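PDB 3BF7: esterase YbfF from Escherichia coli, which probably hydrolyses ester or thioester bonds, as an alpha/beta hydrolase whose helical cap helps to form a substrate-binding crevice. Local coordinates for residues Asn132-Ser137 / Ala147-His152. The protein carries 1 engineered substitution. Sequence-based numbering, arbitrary orientation.
Sequences NAVSES and AIMRQH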
loop_
_atom_site.group_PDB
_atom_site.type_symbol
_atom_site.label_atom_id
_atom_site.label_comp_id
_atom_site.label_asym_id
_atom_site.label_seq_id
_atom_site.Cartn_x
_atom_site.Cartn_y
_atom_site.Cartn_z
ATOM N N ASN A 132 -12.448 -6.918 -15.984
ATOM C CA ASN A 132 -13.816 -7.046 -16.468
ATOM C C ASN A 132 -13.968 -8.198 -17.457
ATOM O O ASN A 132 -14.992 -8.884 -17.464
ATOM C CB ASN A 132 -14.275 -5.735 -17.113
ATOM C CG ASN A 132 -15.715 -5.793 -17.590
ATOM O OD1 ASN A 132 -15.998 -6.241 -18.702
ATOM N ND2 ASN A 132 -16.636 -5.350 -16.741
ATOM N N ALA A 133 -12.949 -8.418 -18.282
ATOM C CA ALA A 133 -12.991 -9.500 -19.259
ATOM C C ALA A 133 -13.060 -10.840 -18.531
ATOM O O ALA A 133 -13.775 -11.751 -18.952
ATOM C CB ALA A 133 -11.761 -9.448 -20.157
ATOM N N VAL A 134 -12.312 -10.963 -17.439
ATOM C CA VAL A 134 -12.323 -12.196 -16.664
ATOM C C VAL A 134 -13.715 -12.424 -16.081
ATOM O O VAL A 134 -14.250 -13.532 -16.147
ATOM C CB VAL A 134 -11.290 -12.146 -15.510
ATOM C CG1 VAL A 134 -11.530 -13.301 -14.543
ATOM C CG2 VAL A 134 -9.881 -12.221 -16.071
ATOM N N SER A 135 -14.301 -11.371 -15.521
ATOM C CA SER A 135 -15.630 -11.457 -14.922
ATOM C C SER A 135 -16.705 -11.828 -15.939
ATOM O O SER A 135 -17.633 -12.574 -15.625
ATOM C CB SER A 135 -16.002 -10.128 -14.262
ATOM O OG SER A 135 -15.125 -9.831 -13.191
ATOM N N GLU A 136 -16.580 -11.303 -17.152
ATOM C CA GLU A 136 -17.551 -11.579 -18.205
ATOM C C GLU A 136 -17.416 -12.980 -18.790
ATOM O O GLU A 136 -18.375 -13.523 -19.338
ATOM C CB GLU A 136 -17.428 -10.540 -19.321
ATOM C CG GLU A 136 -17.940 -9.163 -18.934
ATOM C CD GLU A 136 -19.405 -9.181 -18.541
ATOM O OE1 GLU A 136 -20.239 -9.595 -19.374
ATOM O OE2 GLU A 136 -19.723 -8.781 -17.400
ATOM N N SER A 137 -16.228 -13.564 -18.673
ATOM C CA SER A 137 -15.982 -14.906 -19.192
ATOM C C SER A 137 -16.550 -15.943 -18.233
ATOM O O SER A 137 -17.285 -15.605 -17.311
ATOM C CB SER A 137 -14.483 -15.145 -19.354
ATOM O OG SER A 137 -13.850 -15.247 -18.089
ATOM N N ALA A 147 -5.114 -16.672 -18.572
ATOM C CA ALA A 147 -5.148 -16.770 -20.028
ATOM C C ALA A 147 -5.866 -15.573 -20.639
ATOM O O ALA A 147 -5.446 -15.038 -21.664
ATOM C CB ALA A 147 -5.833 -18.067 -20.449
ATOM N N ILE A 148 -6.955 -15.155 -20.003
ATOM C CA ILE A 148 -7.726 -14.018 -20.487
ATOM C C ILE A 148 -6.979 -12.709 -20.261
ATOM O O ILE A 148 -6.921 -11.856 -21.146
ATOM C CB ILE A 148 -9.091 -13.939 -19.777
ATOM C CG1 ILE A 148 -9.924 -15.168 -20.139
ATOM C CG2 ILE A 148 -9.816 -12.656 -20.165
ATOM C CD1 ILE A 148 -11.237 -15.240 -19.417
ATOM N N MET A 149 -6.401 -12.560 -19.077
ATOM C CA MET A 149 -5.680 -11.342 -18.744
ATOM C C MET A 149 -4.462 -11.096 -19.622
ATOM O O MET A 149 -4.106 -9.946 -19.884
ATOM C CB MET A 149 -5.283 -11.375 -17.272
ATOM C CG MET A 149 -6.495 -11.470 -16.366
ATOM S SD MET A 149 -6.095 -11.416 -14.625
ATOM C CE MET A 149 -6.005 -9.641 -14.353
ATOM N N ARG A 150 -3.826 -12.168 -20.084
ATOM C CA ARG A 150 -2.654 -12.026 -20.938
ATOM C C ARG A 150 -3.033 -11.436 -22.292
ATOM O O ARG A 150 -2.163 -11.033 -23.060
ATOM C CB ARG A 150 -1.961 -13.375 -21.140
ATOM C CG ARG A 150 -1.400 -13.976 -19.864
ATOM C CD ARG A 150 -0.391 -15.077 -20.157
ATOM N NE ARG A 150 0.109 -15.680 -18.924
ATOM C CZ ARG A 150 -0.492 -16.673 -18.278
ATOM N NH1 ARG A 150 -1.619 -17.190 -18.750
ATOM N NH2 ARG A 150 0.025 -17.138 -17.149
ATOM N N GLN A 151 -4.330 -11.386 -22.576
ATOM C CA GLN A 151 -4.818 -10.829 -23.835
ATOM C C GLN A 151 -4.932 -9.312 -23.716
ATOM O O GLN A 151 -5.147 -8.614 -24.709
ATOM C CB GLN A 151 -6.186 -11.425 -24.179
ATOM C CG GLN A 151 -6.205 -12.947 -24.196
ATOM C CD GLN A 151 -7.575 -13.520 -24.510
ATOM O OE1 GLN A 151 -7.767 -14.738 -24.495
ATOM N NE2 GLN A 151 -8.535 -12.648 -24.799
ATOM N N HIS A 152 -4.782 -8.812 -22.491
ATOM C CA HIS A 152 -4.873 -7.382 -22.211
ATOM C C HIS A 152 -3.578 -6.806 -21.656
ATOM O O HIS A 152 -3.247 -5.646 -21.904
ATOM C CB HIS A 152 -5.970 -7.102 -21.181
ATOM C CG HIS A 152 -7.357 -7.332 -21.686
ATOM N ND1 HIS A 152 -7.916 -8.587 -21.796
ATOM C CD2 HIS A 152 -8.299 -6.461 -22.114
ATOM C CE1 HIS A 152 -9.145 -8.477 -22.269
ATOM N NE2 HIS A 152 -9.401 -7.198 -22.472
#
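The imidazole of H152 is the one ring taking part between 132-137 and 147-152. At its edge, in the ring plane, lies the carbonyl oxygen of I148, to which ND1 gives a weak hydrogen bond; obliquely to the ring comes A133, its CB 3.5 Å from H152 CE1. That bond may help to set the ring's rotation, and A129 and A130 touch the ring too. Alanine suits position 133 because a bare methyl lets ring and I148 approach together, CB lying 3.8 Å from I148 CG2.

I148 offers two branches to the other helix: CG2, anti to its backbone N, faces A133 and V134, while the extended CG1 arm (chi2 176°) carries CD1 to S137. V134 directs CG2 obliquely across M149, meeting CG at a tight 3.5 Å. The flexible M149 chain continues toward helix 156-163 and W171, which V134 also touches.

At S137, just past the helix, chi1 of 70° sets OG between backbone N and C, turned back toward V134 O, to which it donates over 2.6 Å from above the carbonyl plane; OG also bonds with A139 N. CD1 of I148 presses on this serine, 3.2 Å from CB and 2.9 Å from OG. An alanine at S137 would lose the hydroxyl and is likely to loosen the turn leaving the helix.

Successive helices 125-136 and 142-149, linked by a short loop, fall between core strands 106-112 and 198-201, where alpha/beta hydrolases commonly insert a cap, and probably belong to it. No hydrogen bond joins their C-terminal ends, which meet mainly through apolar packing, with one hydroxyl pressed against a methyl; S137 OG bonds on its own side.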